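Local coordinates for protein phytase (Debaryomyces castellii, PDB 2GFI) that probably removes phosphate from phytic acid as a 3-phytase of the histidine acid phosphatase family, at residues A[86-90]-A[245-251]; A[155-159]-A[187-191]; A[169-173]-A[190-194]. All coordinates share one frame. Numbering follows the deposited sequence.

Contact 1 of 3, residues A[86-90]-A[245-251]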
loop_
_atom_site.group_PDB
_atom_site.type_symbol
_atom_site.label_atom_id
_atom_site.label_comp_id
_atom_site.label_asym_id
_atom_site.label_seq_id
_atom_site.Cartn_x
_atom_site.Cartn_y
_atom_site.Cartn_z
ATOM N N VAL A 86 30.170 -9.219 -19.360
ATOM C CA VAL A 86 30.311 -9.222 -17.908
ATOM C C VAL A 86 29.828 -10.539 -17.351
ATOM O O VAL A 86 30.479 -11.119 -16.487
ATOM C CB VAL A 86 29.595 -8.027 -17.193
ATOM C CG1 VAL A 86 29.923 -8.041 -15.671
ATOM C CG2 VAL A 86 30.080 -6.706 -17.757
ATOM N N TYR A 87 28.685 -11.022 -17.831
ATOM C CA TYR A 87 28.157 -12.286 -17.372
ATOM C C TYR A 87 29.210 -13.397 -17.533
ATOM O O TYR A 87 29.376 -14.235 -16.645
ATOM C CB TYR A 87 26.889 -12.641 -18.161
ATOM C CG TYR A 87 26.362 -14.050 -17.891
ATOM C CD1 TYR A 87 25.474 -14.304 -16.828
ATOM C CD2 TYR A 87 26.730 -15.122 -18.724
ATOM C CE1 TYR A 87 24.975 -15.604 -16.593
ATOM C CE2 TYR A 87 26.249 -16.396 -18.516
ATOM C CZ TYR A 87 25.382 -16.631 -17.443
ATOM O OH TYR A 87 24.933 -17.899 -17.259
ATOM N N GLU A 88 29.886 -13.404 -18.694
ATOM C CA GLU A 88 30.876 -14.406 -19.044
ATOM C C GLU A 88 32.132 -14.267 -18.171
ATOM O O GLU A 88 32.652 -15.285 -17.718
ATOM C CB GLU A 88 31.208 -14.355 -20.542
ATOM C CG GLU A 88 30.167 -15.005 -21.467
ATOM C CD GLU A 88 29.729 -16.423 -21.039
ATOM O OE1 GLU A 88 30.511 -17.175 -20.401
ATOM O OE2 GLU A 88 28.578 -16.829 -21.351
ATOM N N LYS A 89 32.595 -13.029 -17.932
ATOM C CA LYS A 89 33.660 -12.780 -16.950
ATOM C C LYS A 89 33.279 -13.351 -15.587
ATOM O O LYS A 89 34.088 -14.029 -14.968
ATOM C CB LYS A 89 34.010 -11.293 -16.826
ATOM C CG LYS A 89 34.851 -10.796 -17.979
ATOM C CD LYS A 89 35.104 -9.291 -17.993
ATOM C CE LYS A 89 36.228 -8.904 -17.030
ATOM N NZ LYS A 89 36.686 -7.504 -17.292
ATOM N N LEU A 90 32.035 -13.125 -15.145
ATOM C CA LEU A 90 31.600 -13.632 -13.849
ATOM C C LEU A 90 31.548 -15.140 -13.857
ATOM O O LEU A 90 32.030 -15.775 -12.927
ATOM C CB LEU A 90 30.239 -13.061 -13.432
ATOM C CG LEU A 90 30.207 -11.556 -13.194
ATOM C CD1 LEU A 90 28.807 -11.092 -13.060
ATOM C CD2 LEU A 90 31.031 -11.185 -11.985
ATOM N N LEU A 245 38.416 -12.569 -8.023
ATOM C CA LEU A 245 37.381 -12.168 -8.986
ATOM C C LEU A 245 37.917 -11.076 -9.913
ATOM O O LEU A 245 38.338 -10.000 -9.465
ATOM C CB LEU A 245 36.123 -11.680 -8.275
ATOM C CG LEU A 245 35.061 -11.113 -9.215
ATOM C CD1 LEU A 245 34.406 -12.227 -10.060
ATOM C CD2 LEU A 245 34.060 -10.286 -8.434
ATOM N N ASN A 246 37.918 -11.365 -11.206
ATOM C CA ASN A 246 38.574 -10.483 -12.145
ATOM C C ASN A 246 37.563 -9.709 -13.013
ATOM O O ASN A 246 37.270 -10.094 -14.146
ATOM C CB ASN A 246 39.583 -11.274 -13.000
ATOM C CG ASN A 246 40.508 -10.362 -13.819
ATOM O OD1 ASN A 246 40.587 -9.145 -13.576
ATOM N ND2 ASN A 246 41.191 -10.941 -14.806
ATOM N N ILE A 247 37.006 -8.640 -12.452
ATOM C CA ILE A 247 36.173 -7.729 -13.210
ATOM C C ILE A 247 36.622 -6.321 -12.889
ATOM O O ILE A 247 37.300 -6.085 -11.882
ATOM C CB ILE A 247 34.654 -7.931 -12.935
ATOM C CG1 ILE A 247 34.287 -7.608 -11.481
ATOM C CG2 ILE A 247 34.176 -9.360 -13.336
ATOM C CD1 ILE A 247 32.752 -7.658 -11.186
ATOM N N THR A 248 36.255 -5.398 -13.765
ATOM C CA THR A 248 36.601 -3.989 -13.627
ATOM C C THR A 248 35.461 -3.143 -13.068
ATOM O O THR A 248 34.312 -3.600 -12.932
ATOM C CB THR A 248 37.026 -3.402 -15.002
ATOM O OG1 THR A 248 35.968 -3.595 -15.934
ATOM C CG2 THR A 248 38.192 -4.230 -15.636
ATOM N N GLU A 249 35.819 -1.899 -12.766
ATOM C CA GLU A 249 34.911 -0.836 -12.380
ATOM C C GLU A 249 33.903 -0.591 -13.488
ATOM O O GLU A 249 32.739 -0.406 -13.194
ATOM C CB GLU A 249 35.687 0.439 -12.121
ATOM C CG GLU A 249 36.147 0.582 -10.690
ATOM C CD GLU A 249 37.566 0.116 -10.454
ATOM O OE1 GLU A 249 38.083 -0.688 -11.258
ATOM O OE2 GLU A 249 38.173 0.560 -9.451
ATOM N N ASP A 250 34.378 -0.623 -14.739
ATOM C CA ASP A 250 33.570 -0.612 -15.952
ATOM C C ASP A 250 32.520 -1.705 -15.976
ATOM O O ASP A 250 31.398 -1.449 -16.362
ATOM C CB ASP A 250 34.460 -0.789 -17.215
ATOM C CG ASP A 250 33.649 -0.709 -18.551
ATOM O OD1 ASP A 250 32.951 0.346 -18.728
ATOM O OD2 ASP A 250 33.660 -1.617 -19.490
ATOM N N ASP A 251 32.914 -2.927 -15.635
ATOM C CA ASP A 251 31.998 -4.055 -15.493
ATOM C C ASP A 251 30.904 -3.786 -14.466
ATOM O O ASP A 251 29.731 -3.948 -14.762
ATOM C CB ASP A 251 32.778 -5.314 -15.108
ATOM C CG ASP A 251 33.755 -5.745 -16.207
ATOM O OD1 ASP A 251 33.557 -5.333 -17.387
ATOM O OD2 ASP A 251 34.747 -6.466 -15.992
HETATM O O HOH W 1 38.971 -7.991 -15.795
#

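Contact 2 of 3, residues A[155-159]-A[187-191]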
loop_
_atom_site.group_PDB
_atom_site.type_symbol
_atom_site.label_atom_id
_atom_site.label_comp_id
_atom_site.label_asym_id
_atom_site.label_seq_id
_atom_site.Cartn_x
_atom_site.Cartn_y
_atom_site.Cartn_z
ATOM N N ASN A 155 -15.750 8.823 -36.290
ATOM C CA ASN A 155 -15.900 8.881 -37.740
ATOM C C ASN A 155 -14.567 9.181 -38.400
ATOM O O ASN A 155 -14.442 9.062 -39.627
ATOM C CB ASN A 155 -16.921 9.970 -38.158
ATOM C CG ASN A 155 -18.311 9.695 -37.610
ATOM O OD1 ASN A 155 -18.762 8.538 -37.612
ATOM N ND2 ASN A 155 -18.996 10.748 -37.111
ATOM N N ASP A 156 -13.586 9.583 -37.580
ATOM C CA ASP A 156 -12.256 9.947 -38.051
ATOM C C ASP A 156 -11.216 8.884 -37.738
ATOM O O ASP A 156 -11.188 8.316 -36.642
ATOM C CB ASP A 156 -11.804 11.286 -37.443
ATOM C CG ASP A 156 -12.742 12.448 -37.792
ATOM O OD1 ASP A 156 -13.447 12.366 -38.816
ATOM O OD2 ASP A 156 -12.839 13.493 -37.103
ATOM N N THR A 157 -10.372 8.603 -38.716
ATOM C CA THR A 157 -9.165 7.862 -38.490
ATOM C C THR A 157 -8.292 8.494 -37.378
ATOM O O THR A 157 -8.131 9.722 -37.297
ATOM C CB THR A 157 -8.388 7.805 -39.811
ATOM O OG1 THR A 157 -8.879 6.707 -40.586
ATOM C CG2 THR A 157 -6.975 7.414 -39.563
ATOM N N LEU A 158 -7.717 7.639 -36.535
ATOM C CA LEU A 158 -6.718 8.076 -35.563
ATOM C C LEU A 158 -5.370 8.029 -36.246
ATOM O O LEU A 158 -4.957 6.966 -36.697
ATOM C CB LEU A 158 -6.714 7.161 -34.333
ATOM C CG LEU A 158 -5.747 7.515 -33.212
ATOM C CD1 LEU A 158 -6.219 8.783 -32.444
ATOM C CD2 LEU A 158 -5.548 6.267 -32.283
ATOM N N PRO A 159 -4.712 9.179 -36.380
ATOM C CA PRO A 159 -3.337 9.198 -36.866
ATOM C C PRO A 159 -2.355 8.890 -35.720
ATOM O O PRO A 159 -2.573 9.254 -34.533
ATOM C CB PRO A 159 -3.162 10.627 -37.392
ATOM C CG PRO A 159 -4.122 11.438 -36.570
ATOM C CD PRO A 159 -5.231 10.536 -36.107
ATOM N N ASP A 187 -8.055 0.443 -40.841
ATOM C CA ASP A 187 -8.931 1.541 -41.234
ATOM C C ASP A 187 -9.117 2.632 -40.189
ATOM O O ASP A 187 -9.214 3.808 -40.542
ATOM C CB ASP A 187 -10.299 1.031 -41.673
ATOM C CG ASP A 187 -10.207 0.123 -42.881
ATOM O OD1 ASP A 187 -9.369 0.418 -43.792
ATOM O OD2 ASP A 187 -10.938 -0.902 -42.992
ATOM N N THR A 188 -9.205 2.261 -38.915
ATOM C CA THR A 188 -9.455 3.279 -37.885
ATOM C C THR A 188 -8.209 3.974 -37.388
ATOM O O THR A 188 -8.300 5.039 -36.779
ATOM C CB THR A 188 -10.279 2.718 -36.735
ATOM O OG1 THR A 188 -9.580 1.612 -36.136
ATOM C CG2 THR A 188 -11.613 2.126 -37.284
ATOM N N VAL A 189 -7.043 3.406 -37.683
ATOM C CA VAL A 189 -5.766 3.997 -37.258
ATOM C C VAL A 189 -4.868 4.077 -38.459
ATOM O O VAL A 189 -4.739 3.106 -39.205
ATOM C CB VAL A 189 -5.041 3.168 -36.130
ATOM C CG1 VAL A 189 -3.718 3.847 -35.703
ATOM C CG2 VAL A 189 -5.971 2.923 -34.933
ATOM N N LYS A 190 -4.248 5.230 -38.663
ATOM C CA LYS A 190 -3.275 5.324 -39.701
ATOM C C LYS A 190 -1.972 5.764 -39.063
ATOM O O LYS A 190 -1.893 6.841 -38.458
ATOM C CB LYS A 190 -3.744 6.271 -40.819
ATOM C CG LYS A 190 -4.960 5.704 -41.687
ATOM C CD LYS A 190 -4.702 4.303 -42.311
ATOM C CE LYS A 190 -5.774 3.912 -43.336
ATOM N NZ LYS A 190 -5.338 2.679 -44.128
ATOM N N THR A 191 -0.956 4.917 -39.200
ATOM C CA THR A 191 0.319 5.193 -38.601
ATOM C C THR A 191 1.256 5.790 -39.626
ATOM O O THR A 191 1.442 5.234 -40.714
ATOM C CB THR A 191 0.927 3.905 -38.041
ATOM O OG1 THR A 191 0.094 3.430 -36.987
ATOM C CG2 THR A 191 2.264 4.185 -37.377
#

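Contact 3 of 3, residues A[169-173]-A[190-194]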
loop_
_atom_site.group_PDB
_atom_site.type_symbol
_atom_site.label_atom_id
_atom_site.label_comp_id
_atom_site.label_asym_id
_atom_site.label_seq_id
_atom_site.Cartn_x
_atom_site.Cartn_y
_atom_site.Cartn_z
ATOM N N TYR A 169 8.033 1.930 -32.828
ATOM C CA TYR A 169 6.936 1.673 -33.691
ATOM C C TYR A 169 5.978 0.714 -32.999
ATOM O O TYR A 169 4.750 0.876 -33.067
ATOM C CB TYR A 169 7.412 1.071 -35.021
ATOM C CG TYR A 169 6.243 0.563 -35.824
ATOM C CD1 TYR A 169 5.460 1.432 -36.602
ATOM C CD2 TYR A 169 5.887 -0.770 -35.772
ATOM C CE1 TYR A 169 4.354 0.962 -37.324
ATOM C CE2 TYR A 169 4.803 -1.231 -36.464
ATOM C CZ TYR A 169 4.058 -0.368 -37.243
ATOM O OH TYR A 169 3.003 -0.894 -37.923
ATOM N N GLN A 170 6.544 -0.293 -32.348
ATOM C CA GLN A 170 5.724 -1.295 -31.685
ATOM C C GLN A 170 4.973 -0.664 -30.513
ATOM O O GLN A 170 3.807 -0.907 -30.320
ATOM C CB GLN A 170 6.556 -2.503 -31.243
ATOM C CG GLN A 170 5.692 -3.614 -30.734
ATOM C CD GLN A 170 6.442 -4.905 -30.614
ATOM O OE1 GLN A 170 7.521 -4.931 -30.027
ATOM N NE2 GLN A 170 5.861 -5.998 -31.144
ATOM N N THR A 171 5.641 0.193 -29.778
ATOM C CA THR A 171 5.002 0.957 -28.733
ATOM C C THR A 171 3.763 1.657 -29.280
ATOM O O THR A 171 2.684 1.550 -28.678
ATOM C CB THR A 171 5.973 1.945 -28.157
ATOM O OG1 THR A 171 7.018 1.206 -27.536
ATOM C CG2 THR A 171 5.345 2.711 -26.984
ATOM N N SER A 172 3.912 2.298 -30.451
ATOM C CA SER A 172 2.861 3.161 -30.965
ATOM C C SER A 172 1.655 2.303 -31.240
ATOM O O SER A 172 0.539 2.731 -31.021
ATOM C CB SER A 172 3.318 3.939 -32.223
ATOM O OG SER A 172 3.382 3.100 -33.360
ATOM N N GLN A 173 1.907 1.073 -31.683
ATOM C CA GLN A 173 0.855 0.132 -32.070
ATOM C C GLN A 173 0.166 -0.457 -30.877
ATOM O O GLN A 173 -1.037 -0.664 -30.908
ATOM C CB GLN A 173 1.430 -1.008 -32.924
ATOM C CG GLN A 173 1.978 -0.506 -34.250
ATOM C CD GLN A 173 0.945 0.309 -34.993
ATOM O OE1 GLN A 173 1.010 1.544 -35.010
ATOM N NE2 GLN A 173 -0.035 -0.361 -35.542
ATOM N N LYS A 190 -4.248 5.230 -38.663
ATOM C CA LYS A 190 -3.275 5.324 -39.701
ATOM C C LYS A 190 -1.972 5.764 -39.063
ATOM O O LYS A 190 -1.893 6.841 -38.458
ATOM C CB LYS A 190 -3.744 6.271 -40.819
ATOM C CG LYS A 190 -4.960 5.704 -41.687
ATOM C CD LYS A 190 -4.702 4.303 -42.311
ATOM C CE LYS A 190 -5.774 3.912 -43.336
ATOM N NZ LYS A 190 -5.338 2.679 -44.128
ATOM N N THR A 191 -0.956 4.917 -39.200
ATOM C CA THR A 191 0.319 5.193 -38.601
ATOM C C THR A 191 1.256 5.790 -39.626
ATOM O O THR A 191 1.442 5.234 -40.714
ATOM C CB THR A 191 0.927 3.905 -38.041
ATOM O OG1 THR A 191 0.094 3.430 -36.987
ATOM C CG2 THR A 191 2.264 4.185 -37.377
ATOM N N ASN A 192 1.871 6.894 -39.236
ATOM C CA ASN A 192 2.854 7.586 -40.026
ATOM C C ASN A 192 4.201 7.331 -39.417
ATOM O O ASN A 192 4.472 7.726 -38.290
ATOM C CB ASN A 192 2.502 9.073 -40.061
ATOM C CG ASN A 192 1.060 9.291 -40.463
ATOM O OD1 ASN A 192 0.673 8.975 -41.587
ATOM N ND2 ASN A 192 0.237 9.741 -39.522
ATOM N N ILE A 193 5.019 6.601 -40.159
ATOM C CA ILE A 193 6.308 6.180 -39.713
ATOM C C ILE A 193 7.268 7.168 -40.308
ATOM O O ILE A 193 7.441 7.220 -41.514
ATOM C CB ILE A 193 6.627 4.772 -40.229
ATOM C CG1 ILE A 193 5.472 3.810 -39.984
ATOM C CG2 ILE A 193 7.930 4.242 -39.601
ATOM C CD1 ILE A 193 5.718 2.435 -40.584
ATOM N N ILE A 194 7.912 7.934 -39.449
ATOM C CA ILE A 194 8.747 9.032 -39.837
ATOM C C ILE A 194 10.165 8.555 -39.638
ATOM O O ILE A 194 10.594 8.201 -38.514
ATOM C CB ILE A 194 8.405 10.240 -38.940
ATOM C CG1 ILE A 194 6.954 10.647 -39.191
ATOM C CG2 ILE A 194 9.302 11.413 -39.205
ATOM C CD1 ILE A 194 6.284 10.953 -37.917
HETATM O O HOH W 2 -1.207 1.191 -37.358
#

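Contact 1 of 3, residues A[86-90]-A[245-251]
Start at L245, still in the loop, where CD1 sits 4.0 Å from CD2 of L90 on the helix. N246 is exposed, yet its backbone O lies 3.3 Å from K89 CE, and a water accepts from K89 NZ (2.8 Å) while donating weakly to N246 OD1 (3.0 Å). I247 turns inward: its CG2 meets L90 CD2 at 3.9 Å and K89 CB at 4.0 Å. At T248 the chain enters a helix, and a capping box forms, with D251 N donating to T248 OG1 (3.1 Å) and T248 N to D251 OD2 (2.9 Å). That same D251 OD2 makes a 2.6 Å salt bridge with K89 NZ, so one carboxylate oxygen closes the capping box of its own helix and ties down the lysine, while D251 OD1 rests 3.8 Å from V86 CG2. Helix 77-91 is thus pinned to the start of helix 249-266, with V86 also touching L255 and helix 229-241 backing L245 and I247 through F238 and L235.

Contact 2 of 3, residues A[155-159]-A[187-191]
This is a parallel strand pairing at the start of a beta-alpha-beta crossover: strands 158-163 and 189-194 lie side by side in the main sheet, linked in the chain by helix 166-180. The ladder begins with L158 opposite V189 (CA to CA 4.5 Å) and P159 opposite K190 (4.8 Å). L158 supplies both backbone bonds, its N donating to T188 O at 2.7 Å and its O accepting from K190 N at 2.7 Å, so the two links straddle V189, as parallel pairing requires. Because the N of P159 is directed away from strand 189-194, the proline costs this pairing no hydrogen bond. CA-H...O contacts add to the ladder, from V189 CA to L158 O (3.1 Å) and from P159 CA to K190 O (3.2 Å). L158 and V189 share the face covered by helix 166-180, where F179 and M180 pack on them; their own CD2 and CG2 are 4.3 Å apart. P159 and K190 occupy the other face, with P159 against Y446. Just ahead of the strands, T157 reaches across twice: its CG2 lies 3.4 Å from K190 CG, and its OG1 donates to D187 O at 2.9 Å.

Contact 3 of 3, residues A[169-173]-A[190-194]
The ring of Y169 leans obliquely over two strand side chains, its CE1 lying 3.8 Å from T191 CG2 and 3.8 Å from I193 CD1. T191 and I193, two residues apart on strand 190-194, both point their CA-to-CB bonds at the helix, and the tyrosine bridges them. One turn further along, Q173 swings its amide end in: T191 OG1 donates to Q173 OE1 at 2.9 Å. A water closes a small ring, accepting from Q173 NE2 (2.7 Å) and donating to T191 OG1 (2.6 Å), so the threonine hydroxyl both gives and receives. Here the helix of the beta-alpha-beta unit 158-163, 166-180, 189-194 packs on the strand that follows it, the two segments running nearly antiparallel at 163° with axes 10.4 Å apart. S172 also faces the sheet, its OG 4.3 Å from T191 CG2, but that hydroxyl is spent on the helix backbone, donating to Y169 O at 2.6 Å. Next to it, T171 packs on H70, the predicted nucleophile, and the Y169 side chain is about 8 Å from that of H70. Q170 turns outward, where its NE2 is hydrogen-bonded to D182 of the second subunit.

Overall arrangement
Contacts 2 and 3 belong to one beta-alpha-beta unit and share K190 and T191: the first pairs strand 189-194 with its sheet neighbour, the second packs it under the connecting helix. Their centres are 12 Å apart, and they touch where P159 CB lies 4.1 Å from N192 ND2. Contact 1 is remote and purely helical and loop in make-up, its centre about 50 Å from that of contact 2, on the opposite side of the chain's centre, and 39 Å from that of contact 3. Along the chain, both are nested in the loop that contact 1 closes. Of the three, contact 3 comes near the predicted nucleophile H70; contacts 1 and 2 lie away from the active-site residues.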